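Local coordinates for tryptophan synthase alpha chain (Aquifex aeolicus, PDB 2EKC), which probably catalyses, as the alpha subunit of an alpha2beta2 tetramer, the aldol cleavage of indoleglycerol phosphate to indole and glyceraldehyde 3-phosphate in the last step of tryptophan biosynthesis, at residues 6-11 with 206-211; 172-177 with 199-204. One frame throughout, in Å; residues are numbered along the deposited sequence.

How the contacts relate
The contacts use two neighbouring strands of a closed parallel barrel, one strand each, and they illustrate how helices pack on one barrel in two different places. Contact 1 sets helix 3-14 against the entry to strand 209-212; it is partly buried and wholly apolar, a phenyl ring on a proline and a valine. Contact 2 joins strand 174-177 to helix 192-204 of the outer layer; it is fully buried and mixes an aromatic pair with hydroxyl hydrogen bonding. The two touch directly, since Tyr-201 OH of contact 2 lies 2.6 Å from Lys-207 O of contact 1, a probable hydrogen bond, and Val-210 N pairs with Thr-174 O between the strands.

Contact 1 (6-11 with 206-211); sequences DKFTEL and DKPVVV
Phe-8 lays the face of its ring on the pyrrolidine of Pro-208, a CH-pi contact: Pro-208 CB stands 3.6 Å from the centroid of the Phe-8 ring and only 3° off its normal. Beside it, Pro-208 CG reaches Phe-8 CD2 at 3.6 Å, so two carbons of the saturated ring rest on the aromatic one. Val-210 arrives differently, crossing the phenyl side chain at about a right angle and bringing CG1 in at the ring edge, in plane, 3.9 Å from Phe-8 CZ. The ring can meet both because CG of Phe-8 is turned beside its backbone N, opposite the carbonyl carbon (chi1 -85°), which sends it off helix 3-14 toward the incoming chain. In this TIM barrel the helix is an addition ahead of the first strand, and it packs where strand 209-212 begins, at the N-terminal end of the barrel. Ala-18 and Met-173 also touch the Phe-8 side chain. Val-210 meets Val-20 and Tyr-175 as well, and its side chain comes to about 6 Å from that of Glu-49, a predicted proton acceptor. Were an alanine to replace Phe-8, the face over Pro-208 and the edge against Val-210 would both vanish, which would probably open a gap between the helix and the strand entry. No hydrogen bond or salt bridge joins the two segments; their attachment therefore depends on the fit of ring, proline and methyl group, and on withdrawing part of these carbon surfaces from water.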
loop_
_atom_site.group_PDB
_atom_site.type_symbol
_atom_site.label_atom_id
_atom_site.label_comp_id
_atom_site.label_asym_id
_atom_site.label_seq_id
_atom_site.Cartn_x
_atom_site.Cartn_y
_atom_site.Cartn_z
ATOM N N ASP A 6 13.218 -2.917 -7.655
ATOM C CA ASP A 6 14.522 -2.850 -6.999
ATOM C C ASP A 6 14.414 -3.334 -5.555
ATOM O O ASP A 6 15.250 -4.102 -5.081
ATOM C CB ASP A 6 15.079 -1.422 -6.985
ATOM C CG ASP A 6 15.372 -0.879 -8.376
ATOM O OD1 ASP A 6 15.573 -1.679 -9.310
ATOM O OD2 ASP A 6 15.415 0.360 -8.523
ATOM N N LYS A 7 13.380 -2.881 -4.854
ATOM C CA LYS A 7 13.201 -3.268 -3.456
ATOM C C LYS A 7 13.021 -4.767 -3.261
ATOM O O LYS A 7 13.638 -5.359 -2.377
ATOM C CB LYS A 7 12.009 -2.529 -2.841
ATOM C CG LYS A 7 11.788 -2.854 -1.364
ATOM C CD LYS A 7 13.013 -2.512 -0.510
ATOM C CE LYS A 7 13.295 -1.018 -0.503
ATOM N NZ LYS A 7 14.484 -0.671 0.330
ATOM N N PHE A 8 12.167 -5.387 -4.068
ATOM C CA PHE A 8 11.943 -6.823 -3.940
ATOM C C PHE A 8 13.200 -7.617 -4.295
ATOM O O PHE A 8 13.469 -8.671 -3.719
ATOM C CB PHE A 8 10.755 -7.259 -4.805
ATOM C CG PHE A 8 9.421 -7.078 -4.126
ATOM C CD1 PHE A 8 9.103 -7.821 -2.991
ATOM C CD2 PHE A 8 8.494 -6.157 -4.606
ATOM C CE1 PHE A 8 7.879 -7.654 -2.341
ATOM C CE2 PHE A 8 7.262 -5.979 -3.962
ATOM C CZ PHE A 8 6.957 -6.730 -2.829
ATOM N N THR A 9 13.979 -7.108 -5.240
ATOM C CA THR A 9 15.215 -7.783 -5.611
ATOM C C THR A 9 16.169 -7.679 -4.424
ATOM O O THR A 9 16.886 -8.624 -4.094
ATOM C CB THR A 9 15.844 -7.128 -6.854
ATOM O OG1 THR A 9 14.988 -7.354 -7.974
ATOM C CG2 THR A 9 17.224 -7.711 -7.140
ATOM N N GLU A 10 16.163 -6.521 -3.777
ATOM C CA GLU A 10 17.008 -6.294 -2.612
ATOM C C GLU A 10 16.600 -7.216 -1.466
ATOM O O GLU A 10 17.443 -7.874 -0.850
ATOM C CB GLU A 10 16.902 -4.828 -2.162
ATOM C CG GLU A 10 17.445 -4.556 -0.765
ATOM C CD GLU A 10 17.292 -3.103 -0.345
ATOM O OE1 GLU A 10 16.253 -2.490 -0.671
ATOM O OE2 GLU A 10 18.203 -2.573 0.325
ATOM N N LEU A 11 15.302 -7.268 -1.179
ATOM C CA LEU A 11 14.811 -8.105 -0.091
ATOM C C LEU A 11 15.154 -9.569 -0.319
ATOM O O LEU A 11 15.537 -10.277 0.613
ATOM C CB LEU A 11 13.299 -7.936 0.067
ATOM C CG LEU A 11 12.867 -6.563 0.595
ATOM C CD1 LEU A 11 11.374 -6.385 0.409
ATOM C CD2 LEU A 11 13.252 -6.440 2.067
ATOM N N ASP A 206 4.976 -14.628 -12.022
ATOM C CA ASP A 206 6.277 -14.520 -11.376
ATOM C C ASP A 206 6.462 -13.206 -10.616
ATOM O O ASP A 206 7.467 -13.016 -9.928
ATOM C CB ASP A 206 7.391 -14.668 -12.413
ATOM C CG ASP A 206 7.471 -16.071 -12.978
ATOM O OD1 ASP A 206 7.617 -17.023 -12.179
ATOM O OD2 ASP A 206 7.389 -16.224 -14.217
ATOM N N LYS A 207 5.495 -12.302 -10.730
ATOM C CA LYS A 207 5.604 -11.015 -10.051
ATOM C C LYS A 207 5.312 -11.140 -8.553
ATOM O O LYS A 207 4.432 -11.893 -8.144
ATOM C CB LYS A 207 4.651 -10.002 -10.689
ATOM C CG LYS A 207 4.838 -9.850 -12.196
ATOM C CD LYS A 207 4.171 -8.587 -12.708
ATOM C CE LYS A 207 4.408 -8.395 -14.200
ATOM N NZ LYS A 207 3.618 -9.351 -15.018
ATOM N N PRO A 208 6.059 -10.405 -7.716
ATOM C CA PRO A 208 5.840 -10.468 -6.267
ATOM C C PRO A 208 4.405 -10.162 -5.862
ATOM O O PRO A 208 3.698 -9.406 -6.537
ATOM C CB PRO A 208 6.841 -9.450 -5.715
ATOM C CG PRO A 208 7.056 -8.501 -6.863
ATOM C CD PRO A 208 7.111 -9.427 -8.046
ATOM N N VAL A 209 3.973 -10.761 -4.760
ATOM C CA VAL A 209 2.622 -10.551 -4.274
ATOM C C VAL A 209 2.628 -10.274 -2.781
ATOM O O VAL A 209 3.315 -10.954 -2.022
ATOM C CB VAL A 209 1.720 -11.784 -4.572
ATOM C CG1 VAL A 209 2.336 -13.052 -3.987
ATOM C CG2 VAL A 209 0.324 -11.564 -3.997
ATOM N N VAL A 210 1.883 -9.250 -2.369
ATOM C CA VAL A 210 1.775 -8.905 -0.958
ATOM C C VAL A 210 0.343 -9.205 -0.523
ATOM O O VAL A 210 -0.599 -9.072 -1.310
ATOM C CB VAL A 210 2.117 -7.408 -0.689
ATOM C CG1 VAL A 210 3.580 -7.142 -1.024
ATOM C CG2 VAL A 210 1.216 -6.500 -1.498
ATOM N N VAL A 211 0.184 -9.629 0.724
ATOM C CA VAL A 211 -1.127 -9.981 1.252
ATOM C C VAL A 211 -1.478 -9.115 2.454
ATOM O O VAL A 211 -0.662 -8.930 3.355
ATOM C CB VAL A 211 -1.155 -11.470 1.657
ATOM C CG1 VAL A 211 -2.452 -11.810 2.369
ATOM C CG2 VAL A 211 -0.990 -12.332 0.415
#

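Contact 2 (172-177 with 199-204)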
loop_
_atom_site.group_PDB
_atom_site.type_symbol
_atom_site.label_atom_id
_atom_site.label_comp_id
_atom_site.label_asym_id
_atom_site.label_seq_id
_atom_site.Cartn_x
_atom_site.Cartn_y
_atom_site.Cartn_z
ATOM N N GLU A 172 4.883 -4.343 -11.535
ATOM C CA GLU A 172 5.922 -4.883 -10.666
ATOM C C GLU A 172 5.436 -5.731 -9.492
ATOM O O GLU A 172 6.195 -6.529 -8.947
ATOM C CB GLU A 172 6.764 -3.735 -10.115
ATOM C CG GLU A 172 7.478 -2.906 -11.177
ATOM C CD GLU A 172 8.040 -1.622 -10.604
ATOM O OE1 GLU A 172 7.264 -0.648 -10.451
ATOM O OE2 GLU A 172 9.249 -1.593 -10.288
ATOM N N MET A 173 4.185 -5.551 -9.088
ATOM C CA MET A 173 3.667 -6.311 -7.957
ATOM C C MET A 173 2.147 -6.369 -7.931
ATOM O O MET A 173 1.469 -5.606 -8.623
ATOM C CB MET A 173 4.160 -5.690 -6.649
ATOM C CG MET A 173 3.600 -4.294 -6.405
ATOM S SD MET A 173 4.074 -3.613 -4.817
ATOM C CE MET A 173 3.057 -4.569 -3.728
ATOM N N THR A 174 1.623 -7.273 -7.109
ATOM C CA THR A 174 0.186 -7.450 -6.965
ATOM C C THR A 174 -0.185 -7.457 -5.488
ATOM O O THR A 174 0.654 -7.718 -4.625
ATOM C CB THR A 174 -0.293 -8.784 -7.581
ATOM O OG1 THR A 174 0.312 -9.879 -6.882
ATOM C CG2 THR A 174 0.081 -8.861 -9.054
ATOM N N TYR A 175 -1.450 -7.173 -5.209
ATOM C CA TYR A 175 -1.953 -7.155 -3.846
ATOM C C TYR A 175 -3.215 -8.004 -3.730
ATOM O O TYR A 175 -4.181 -7.786 -4.459
ATOM C CB TYR A 175 -2.280 -5.720 -3.408
ATOM C CG TYR A 175 -2.979 -5.668 -2.065
ATOM C CD1 TYR A 175 -2.321 -6.064 -0.900
ATOM C CD2 TYR A 175 -4.321 -5.296 -1.967
ATOM C CE1 TYR A 175 -2.980 -6.100 0.333
ATOM C CE2 TYR A 175 -4.995 -5.330 -0.736
ATOM C CZ TYR A 175 -4.316 -5.737 0.408
ATOM O OH TYR A 175 -4.975 -5.799 1.619
ATOM N N PHE A 176 -3.199 -8.971 -2.817
ATOM C CA PHE A 176 -4.359 -9.822 -2.583
ATOM C C PHE A 176 -4.871 -9.595 -1.166
ATOM O O PHE A 176 -4.084 -9.384 -0.247
ATOM C CB PHE A 176 -4.001 -11.308 -2.717
ATOM C CG PHE A 176 -4.021 -11.823 -4.123
ATOM C CD1 PHE A 176 -3.133 -11.334 -5.073
ATOM C CD2 PHE A 176 -4.915 -12.823 -4.491
ATOM C CE1 PHE A 176 -3.133 -11.843 -6.379
ATOM C CE2 PHE A 176 -4.923 -13.337 -5.789
ATOM C CZ PHE A 176 -4.032 -12.849 -6.732
ATOM N N VAL A 177 -6.188 -9.638 -0.996
ATOM C CA VAL A 177 -6.791 -9.493 0.325
ATOM C C VAL A 177 -6.825 -10.914 0.900
ATOM O O VAL A 177 -6.999 -11.877 0.155
ATOM C CB VAL A 177 -8.216 -8.924 0.232
ATOM C CG1 VAL A 177 -8.163 -7.530 -0.367
ATOM C CG2 VAL A 177 -9.096 -9.833 -0.616
ATOM N N GLU A 199 -0.717 -19.957 -4.229
ATOM C CA GLU A 199 0.018 -21.051 -4.844
ATOM C C GLU A 199 -0.398 -21.144 -6.312
ATOM O O GLU A 199 0.442 -21.364 -7.184
ATOM C CB GLU A 199 -0.255 -22.361 -4.093
ATOM C CG GLU A 199 -0.028 -22.223 -2.586
ATOM C CD GLU A 199 -0.009 -23.547 -1.846
ATOM O OE1 GLU A 199 -0.778 -24.459 -2.217
ATOM O OE2 GLU A 199 0.770 -23.666 -0.874
ATOM N N GLU A 200 -1.692 -20.971 -6.583
ATOM C CA GLU A 200 -2.185 -20.993 -7.961
ATOM C C GLU A 200 -1.526 -19.838 -8.696
ATOM O O GLU A 200 -1.030 -19.986 -9.815
ATOM C CB GLU A 200 -3.701 -20.790 -8.012
ATOM C CG GLU A 200 -4.533 -22.036 -7.802
ATOM C CD GLU A 200 -6.005 -21.790 -8.086
ATOM O OE1 GLU A 200 -6.680 -21.167 -7.240
ATOM O OE2 GLU A 200 -6.483 -22.208 -9.165
ATOM N N TYR A 201 -1.543 -18.677 -8.049
ATOM C CA TYR A 201 -0.953 -17.465 -8.601
ATOM C C TYR A 201 0.501 -17.732 -8.986
ATOM O O TYR A 201 0.947 -17.330 -10.061
ATOM C CB TYR A 201 -1.030 -16.343 -7.560
ATOM C CG TYR A 201 -0.253 -15.088 -7.897
ATOM C CD1 TYR A 201 -0.807 -14.082 -8.689
ATOM C CD2 TYR A 201 1.033 -14.897 -7.396
ATOM C CE1 TYR A 201 -0.095 -12.906 -8.967
ATOM C CE2 TYR A 201 1.749 -13.733 -7.665
ATOM C CZ TYR A 201 1.183 -12.744 -8.446
ATOM O OH TYR A 201 1.888 -11.586 -8.679
ATOM N N ARG A 202 1.229 -18.417 -8.111
ATOM C CA ARG A 202 2.635 -18.735 -8.362
ATOM C C ARG A 202 2.794 -19.505 -9.663
ATOM O O ARG A 202 3.768 -19.318 -10.391
ATOM C CB ARG A 202 3.212 -19.575 -7.222
ATOM C CG ARG A 202 3.237 -18.885 -5.868
ATOM C CD ARG A 202 4.084 -17.634 -5.901
ATOM N NE ARG A 202 4.318 -17.107 -4.559
ATOM C CZ ARG A 202 4.999 -15.994 -4.307
ATOM N NH1 ARG A 202 5.513 -15.290 -5.307
ATOM N NH2 ARG A 202 5.158 -15.582 -3.057
ATOM N N GLU A 203 1.830 -20.379 -9.932
ATOM C CA GLU A 203 1.820 -21.207 -11.133
ATOM C C GLU A 203 1.678 -20.363 -12.396
ATOM O O GLU A 203 2.213 -20.705 -13.452
ATOM C CB GLU A 203 0.641 -22.191 -11.079
ATOM C CG GLU A 203 0.664 -23.181 -9.919
ATOM C CD GLU A 203 -0.616 -24.005 -9.824
ATOM O OE1 GLU A 203 -1.038 -24.581 -10.850
ATOM O OE2 GLU A 203 -1.201 -24.083 -8.724
ATOM N N LEU A 204 0.955 -19.255 -12.277
ATOM C CA LEU A 204 0.680 -18.389 -13.414
ATOM C C LEU A 204 1.405 -17.056 -13.440
ATOM O O LEU A 204 1.395 -16.373 -14.461
ATOM C CB LEU A 204 -0.822 -18.117 -13.474
ATOM C CG LEU A 204 -1.737 -19.327 -13.664
ATOM C CD1 LEU A 204 -3.160 -18.980 -13.251
ATOM C CD2 LEU A 204 -1.678 -19.772 -15.116
#
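Tyr-201 and Thr-174 are brought together by two first torsions: CG of Tyr-201 lies opposite its backbone N (chi1 170°), stretching the ring from helix 192-204 toward the barrel, while Thr-174 places OG1 between its own N and carbonyl carbon (chi1 63°) to face it. Strand 174-177, this helix and strand 209-212 make one beta-alpha-beta crossover of the TIM barrel, with the two strands parallel neighbours, and the contact binds the helix to the strand it follows. The side chains approach from opposite directions, and Thr-174 OG1 lies 2.9 Å from Tyr-201 OH, within hydrogen-bonding distance, but its one proton could instead go to Pro-208 O, a weak alternative acceptor. The two hydroxyls belong to buried residues, and the main partner of the phenol is the backbone Lys-207 O, which places the phenol oxygen between the start of strand 174-177 and the approach to strand 209-212. Two residues further along the strand, Phe-176 presents its edge to the face of the tyrosine in an offset edge-to-face pair, with centroids 5.5 Å apart and planes inclined at 71°. Phe-176 CZ comes within 4.0 Å of Tyr-201 CD1. Phenol oxygen and ring thus serve separate purposes, the one polar and directed, the other apolar. Ile-163 of helix 160-169 also packs on Tyr-201, and just past the helix Cys-205 forms a disulfide with Cys-167, tying the two outer helices together. On the threonine, the methyl carbon CG2 is itself only 3.3 Å from Tyr-201 OH.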